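Local coordinates for protein N-acetyltransferase (Staphylococcus aureus subsp. aureus, PDB 4LUA) that probably transfers an acetyl group from acetyl-coenzyme A to an amine substrate, as expected of a member of the GNAT acetyltransferase family, at residues K19-T24 against E64-T69; F138-F143 against D156-F161. One frame throughout, in Å; residues are numbered along the deposited sequence.

Interaction 1: K19-T24 against E64-T69; sequences KRLVST and ETLIAT
Leu21, which presses on Leu66 and Thr69, sits in a helical turn where Lys19 O is gripped twice by Ser23, through its N and its OG, from opposite faces of the carbonyl plane; the OG bond to Lys19 O measures 2.8 Å. Thr24 does the same to Arg20 O, so two hydroxyls fold back onto their own helix. The contact itself is apolar. Leu21 CG stands anti to the backbone N (chi1 170°), and both methyls end against the strand. Leu21 CD2 lies 3.7 Å from Thr69 CG2 and 3.8 Å from Leu66 CG, the two leucine side chains crossing at about a right angle. Leu21 CD1 lies against the backbone, 3.5 Å from Leu66 O. In the GNAT fold this is the first helix, 15-25, laid across the N-terminal antiparallel sheet; the axis of its segment 19-24 crosses that of strand 65-69 at -58°, 8.6 Å away at the closest. Val22 CG1 adds a looser touch, 4.1 Å from Thr69 CG2. Thr69 turns that methyl to the helix while its OG1, anti to the backbone N (chi1 -173°), bonds to Phe58 O on the adjoining strand. Ile67 and Ala68 point away from the helix and meet Ile98 of helix 96-112.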
loop_
_atom_site.group_PDB
_atom_site.type_symbol
_atom_site.label_atom_id
_atom_site.label_comp_id
_atom_site.label_asym_id
_atom_site.label_seq_id
_atom_site.Cartn_x
_atom_site.Cartn_y
_atom_site.Cartn_z
ATOM N N LYS A 19 12.812 -7.275 -0.119
ATOM C CA LYS A 19 12.343 -8.587 0.254
ATOM C C LYS A 19 12.597 -8.752 1.750
ATOM O O LYS A 19 11.758 -9.355 2.464
ATOM C CB LYS A 19 13.095 -9.662 -0.563
ATOM C CG LYS A 19 12.679 -11.084 -0.233
ATOM C CD LYS A 19 13.369 -12.088 -1.183
ATOM C CE LYS A 19 13.312 -13.445 -0.566
ATOM N NZ LYS A 19 13.997 -14.470 -1.405
ATOM N N ARG A 20 13.659 -8.103 2.254
ATOM C CA ARG A 20 13.933 -8.233 3.677
ATOM C C ARG A 20 12.834 -7.519 4.458
ATOM O O ARG A 20 12.381 -8.020 5.508
ATOM C CB ARG A 20 15.285 -7.623 4.005
ATOM C CG ARG A 20 15.693 -7.637 5.473
ATOM C CD ARG A 20 17.070 -6.965 5.612
ATOM N NE ARG A 20 18.005 -7.431 4.571
ATOM C CZ ARG A 20 18.616 -6.643 3.674
ATOM N NH1 ARG A 20 18.414 -5.322 3.685
ATOM N NH2 ARG A 20 19.436 -7.176 2.760
ATOM N N LEU A 21 12.397 -6.370 3.951
ATOM C CA LEU A 21 11.390 -5.641 4.740
ATOM C C LEU A 21 10.076 -6.412 4.783
ATOM O O LEU A 21 9.430 -6.600 5.865
ATOM C CB LEU A 21 11.104 -4.280 4.097
ATOM C CG LEU A 21 9.902 -3.510 4.670
ATOM C CD1 LEU A 21 10.295 -2.932 6.040
ATOM C CD2 LEU A 21 9.500 -2.399 3.656
ATOM N N VAL A 22 9.610 -6.811 3.598
ATOM C CA VAL A 22 8.272 -7.400 3.556
ATOM C C VAL A 22 8.213 -8.747 4.260
ATOM O O VAL A 22 7.173 -9.066 4.879
ATOM C CB VAL A 22 7.624 -7.457 2.147
ATOM C CG1 VAL A 22 7.576 -6.003 1.495
ATOM C CG2 VAL A 22 8.361 -8.455 1.257
ATOM N N SER A 23 9.294 -9.519 4.215
ATOM C CA SER A 23 9.287 -10.773 4.945
ATOM C C SER A 23 9.398 -10.520 6.450
ATOM O O SER A 23 8.871 -11.304 7.233
ATOM C CB SER A 23 10.372 -11.726 4.447
ATOM O OG SER A 23 11.653 -11.146 4.566
ATOM N N THR A 24 10.026 -9.413 6.861
ATOM C CA THR A 24 10.208 -9.184 8.299
ATOM C C THR A 24 8.944 -8.568 8.928
ATOM O O THR A 24 8.456 -8.967 9.990
ATOM C CB THR A 24 11.426 -8.298 8.569
ATOM O OG1 THR A 24 12.608 -8.996 8.134
ATOM C CG2 THR A 24 11.543 -8.030 10.053
ATOM N N GLU A 64 20.137 4.260 6.497
ATOM C CA GLU A 64 20.359 3.201 5.510
ATOM C C GLU A 64 19.224 2.192 5.423
ATOM O O GLU A 64 19.266 1.285 4.573
ATOM C CB GLU A 64 21.639 2.425 5.805
ATOM C CG GLU A 64 22.854 3.264 5.757
ATOM C CD GLU A 64 24.077 2.413 5.818
ATOM O OE1 GLU A 64 24.314 1.665 4.844
ATOM O OE2 GLU A 64 24.766 2.476 6.850
ATOM N N THR A 65 18.219 2.349 6.296
ATOM C CA THR A 65 17.214 1.299 6.531
ATOM C C THR A 65 15.882 1.559 5.852
ATOM O O THR A 65 15.294 2.613 6.027
ATOM C CB THR A 65 16.979 1.109 8.049
ATOM O OG1 THR A 65 18.239 0.834 8.684
ATOM C CG2 THR A 65 16.044 -0.075 8.325
ATOM N N LEU A 66 15.421 0.600 5.045
ATOM C CA LEU A 66 14.086 0.659 4.460
ATOM C C LEU A 66 13.081 0.288 5.542
ATOM O O LEU A 66 13.108 -0.846 6.106
ATOM C CB LEU A 66 14.021 -0.343 3.282
ATOM C CG LEU A 66 12.663 -0.486 2.640
ATOM C CD1 LEU A 66 12.189 0.837 1.996
ATOM C CD2 LEU A 66 12.784 -1.607 1.578
ATOM N N ILE A 67 12.202 1.229 5.881
ATOM C CA ILE A 67 11.269 0.982 6.990
ATOM C C ILE A 67 9.812 0.859 6.609
ATOM O O ILE A 67 8.995 0.444 7.425
ATOM C CB ILE A 67 11.438 2.033 8.123
ATOM C CG1 ILE A 67 11.031 3.434 7.663
ATOM C CG2 ILE A 67 12.914 1.980 8.606
ATOM C CD1 ILE A 67 10.960 4.404 8.875
ATOM N N ALA A 68 9.474 1.220 5.374
ATOM C CA ALA A 68 8.080 1.130 4.941
ATOM C C ALA A 68 8.020 1.167 3.434
ATOM O O ALA A 68 8.939 1.696 2.771
ATOM C CB ALA A 68 7.208 2.305 5.513
ATOM N N THR A 69 6.938 0.605 2.887
ATOM C CA THR A 69 6.756 0.656 1.434
ATOM C C THR A 69 5.275 0.662 1.091
ATOM O O THR A 69 4.454 0.181 1.889
ATOM C CB THR A 69 7.423 -0.581 0.748
ATOM O OG1 THR A 69 7.380 -0.433 -0.688
ATOM C CG2 THR A 69 6.842 -1.972 1.160
#

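Interaction 2: F138-F143 against D156-F161; sequences FDILGF and DEHWLF
Phe143 extends its ring with CG anti to the backbone N (chi1 171°), while His158 holds its CG beside its own N, and the two rings meet obliquely, Phe143 CD1 3.6 Å from His158 NE2. Further out, Phe143 CZ reaches 3.5 Å from Asp156 CB. At the other end, Phe161 CG lies between its backbone N and carbonyl carbon (chi1 71°), and its ring comes back over the neighbouring strand: Asp139 CB sits over one face, 4.2 Å from the ring centroid, a CH-pi contact. Leu141 CB meets the same ring at its edge, 4.0 Å from Phe161 CD2. Between these ends the antiparallel register shifts by one residue at a classic beta bulge, where Leu141 and Gly142 together face Trp159. Trp159 O accepts both their amides from the same face of its plane, at 2.8 Å from Leu141 N and 3.1 Å from Gly142 N. Trp159 N closes the pair on Gly142 O, at 2.8 Å, approaching from well above that carbonyl's plane. Trp159 NE1 bonds to Glu144 OE1, and Asp156 OD1 accepts from the backbone N of Asn146. The two strands form the C-terminal hairpin of the GNAT fold; 153-163 lies between 139-150 and 117-123, and Leu160 and His158 touch Tyr133 and Lys130 of helix 127-135.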
loop_
_atom_site.group_PDB
_atom_site.type_symbol
_atom_site.label_atom_id
_atom_site.label_comp_id
_atom_site.label_asym_id
_atom_site.label_seq_id
_atom_site.Cartn_x
_atom_site.Cartn_y
_atom_site.Cartn_z
ATOM N N PHE A 138 -9.812 9.843 2.392
ATOM C CA PHE A 138 -10.501 8.825 1.586
ATOM C C PHE A 138 -11.933 8.630 2.074
ATOM O O PHE A 138 -12.198 8.713 3.297
ATOM C CB PHE A 138 -9.786 7.469 1.734
ATOM C CG PHE A 138 -8.503 7.371 0.937
ATOM C CD1 PHE A 138 -7.375 8.159 1.284
ATOM C CD2 PHE A 138 -8.403 6.536 -0.188
ATOM C CE1 PHE A 138 -6.188 8.076 0.527
ATOM C CE2 PHE A 138 -7.195 6.436 -0.948
ATOM C CZ PHE A 138 -6.087 7.247 -0.560
ATOM N N ASP A 139 -12.831 8.335 1.138
ATOM C CA ASP A 139 -14.255 8.116 1.440
ATOM C C ASP A 139 -14.617 6.706 1.100
ATOM O O ASP A 139 -13.983 6.034 0.283
ATOM C CB ASP A 139 -15.081 9.058 0.589
ATOM C CG ASP A 139 -15.031 10.511 1.117
ATOM O OD1 ASP A 139 -14.673 10.744 2.306
ATOM O OD2 ASP A 139 -15.383 11.417 0.348
ATOM N N ILE A 140 -15.699 6.211 1.717
ATOM C CA ILE A 140 -16.121 4.846 1.441
ATOM C C ILE A 140 -16.742 4.718 0.031
ATOM O O ILE A 140 -17.542 5.571 -0.415
ATOM C CB ILE A 140 -17.146 4.441 2.509
ATOM C CG1 ILE A 140 -17.672 3.049 2.242
ATOM C CG2 ILE A 140 -18.332 5.325 2.396
ATOM C CD1 ILE A 140 -16.624 1.982 2.623
ATOM N N LEU A 141 -16.283 3.700 -0.703
ATOM C CA LEU A 141 -16.872 3.343 -1.993
ATOM C C LEU A 141 -17.860 2.248 -1.700
ATOM O O LEU A 141 -19.060 2.339 -2.072
ATOM C CB LEU A 141 -15.714 2.833 -2.914
ATOM C CG LEU A 141 -16.143 2.632 -4.382
ATOM C CD1 LEU A 141 -14.897 2.710 -5.295
ATOM C CD2 LEU A 141 -16.906 1.304 -4.645
ATOM N N GLY A 142 -17.393 1.184 -1.075
ATOM C CA GLY A 142 -18.331 0.092 -0.863
ATOM C C GLY A 142 -17.752 -1.082 -0.101
ATOM O O GLY A 142 -16.708 -0.924 0.573
ATOM N N PHE A 143 -18.410 -2.225 -0.192
ATOM C CA PHE A 143 -18.070 -3.422 0.605
ATOM C C PHE A 143 -18.206 -4.589 -0.336
ATOM O O PHE A 143 -19.275 -4.812 -0.980
ATOM C CB PHE A 143 -19.035 -3.571 1.798
ATOM C CG PHE A 143 -18.896 -4.887 2.558
ATOM C CD1 PHE A 143 -17.907 -5.025 3.540
ATOM C CD2 PHE A 143 -19.763 -5.930 2.327
ATOM C CE1 PHE A 143 -17.789 -6.258 4.259
ATOM C CE2 PHE A 143 -19.646 -7.164 3.010
ATOM C CZ PHE A 143 -18.653 -7.307 3.989
ATOM N N ASP A 156 -13.649 -10.473 3.384
ATOM C CA ASP A 156 -14.430 -9.356 2.833
ATOM C C ASP A 156 -13.619 -8.054 2.979
ATOM O O ASP A 156 -12.796 -7.915 3.881
ATOM C CB ASP A 156 -15.705 -9.178 3.662
ATOM C CG ASP A 156 -16.569 -10.393 3.710
ATOM O OD1 ASP A 156 -16.473 -11.263 2.798
ATOM O OD2 ASP A 156 -17.357 -10.506 4.706
ATOM N N GLU A 157 -13.815 -7.107 2.062
ATOM C CA GLU A 157 -13.089 -5.848 2.136
ATOM C C GLU A 157 -13.982 -4.652 1.944
ATOM O O GLU A 157 -14.956 -4.708 1.140
ATOM C CB GLU A 157 -12.020 -5.788 1.063
ATOM C CG GLU A 157 -10.899 -6.796 1.315
ATOM C CD GLU A 157 -9.788 -6.612 0.394
ATOM O OE1 GLU A 157 -9.967 -6.767 -0.854
ATOM O OE2 GLU A 157 -8.687 -6.294 0.896
ATOM N N HIS A 158 -13.614 -3.566 2.609
ATOM C CA HIS A 158 -14.146 -2.236 2.266
ATOM C C HIS A 158 -13.273 -1.660 1.161
ATOM O O HIS A 158 -12.041 -1.840 1.132
ATOM C CB HIS A 158 -14.157 -1.262 3.443
ATOM C CG HIS A 158 -15.174 -1.626 4.471
ATOM N ND1 HIS A 158 -14.818 -2.111 5.718
ATOM C CD2 HIS A 158 -16.524 -1.672 4.410
ATOM C CE1 HIS A 158 -15.920 -2.396 6.398
ATOM N NE2 HIS A 158 -16.971 -2.192 5.613
ATOM N N TRP A 159 -13.903 -0.934 0.229
ATOM C CA TRP A 159 -13.146 -0.204 -0.763
ATOM C C TRP A 159 -13.339 1.275 -0.451
ATOM O O TRP A 159 -14.443 1.722 -0.178
ATOM C CB TRP A 159 -13.769 -0.467 -2.162
ATOM C CG TRP A 159 -13.317 -1.781 -2.699
ATOM C CD1 TRP A 159 -13.982 -3.010 -2.632
ATOM C CD2 TRP A 159 -12.067 -2.017 -3.360
ATOM N NE1 TRP A 159 -13.195 -3.972 -3.252
ATOM C CE2 TRP A 159 -12.023 -3.402 -3.688
ATOM C CE3 TRP A 159 -10.986 -1.191 -3.707
ATOM C CZ2 TRP A 159 -10.918 -3.972 -4.371
ATOM C CZ3 TRP A 159 -9.903 -1.752 -4.391
ATOM C CH2 TRP A 159 -9.890 -3.144 -4.699
ATOM N N LEU A 160 -12.237 2.045 -0.473
ATOM C CA LEU A 160 -12.296 3.487 -0.260
ATOM C C LEU A 160 -11.642 4.163 -1.448
ATOM O O LEU A 160 -10.800 3.562 -2.113
ATOM C CB LEU A 160 -11.461 3.844 1.005
ATOM C CG LEU A 160 -12.168 3.534 2.359
ATOM C CD1 LEU A 160 -12.160 2.026 2.652
ATOM C CD2 LEU A 160 -11.401 4.279 3.533
ATOM N N PHE A 161 -11.971 5.426 -1.654
ATOM C CA PHE A 161 -11.368 6.159 -2.758
ATOM C C PHE A 161 -10.983 7.551 -2.300
ATOM O O PHE A 161 -11.584 8.121 -1.365
ATOM C CB PHE A 161 -12.341 6.266 -3.953
ATOM C CG PHE A 161 -13.503 7.197 -3.709
ATOM C CD1 PHE A 161 -13.420 8.567 -3.986
ATOM C CD2 PHE A 161 -14.683 6.680 -3.174
ATOM C CE1 PHE A 161 -14.525 9.431 -3.734
ATOM C CE2 PHE A 161 -15.798 7.530 -2.929
ATOM C CZ PHE A 161 -15.710 8.895 -3.212
#

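How the interactions relate
From the N terminus, the chain passes strand 6-9 and enters helix 15-25; interaction 1 then closes a loop of 39 residues that takes in helix 41-48 and strand 55-62, bringing the first helix against strand 65-75. The chain goes on through strand 83-91, helix 96-112, strand 117-123 and helix 127-135 before interaction 2 opens, pairing the strands of the hairpin 139-150 and 153-163, with 12 residues between the two segments. The two loops follow in series and neither encloses the other. The centres of interactions 1 and 2 are about 27 Å apart, on opposite sides of the chain's centre. Their nearest atoms are about 13 Å apart. Interaction 1 ties a helix to the N-terminal four-stranded sheet; interaction 2 joins two strands of the C-terminal sheet.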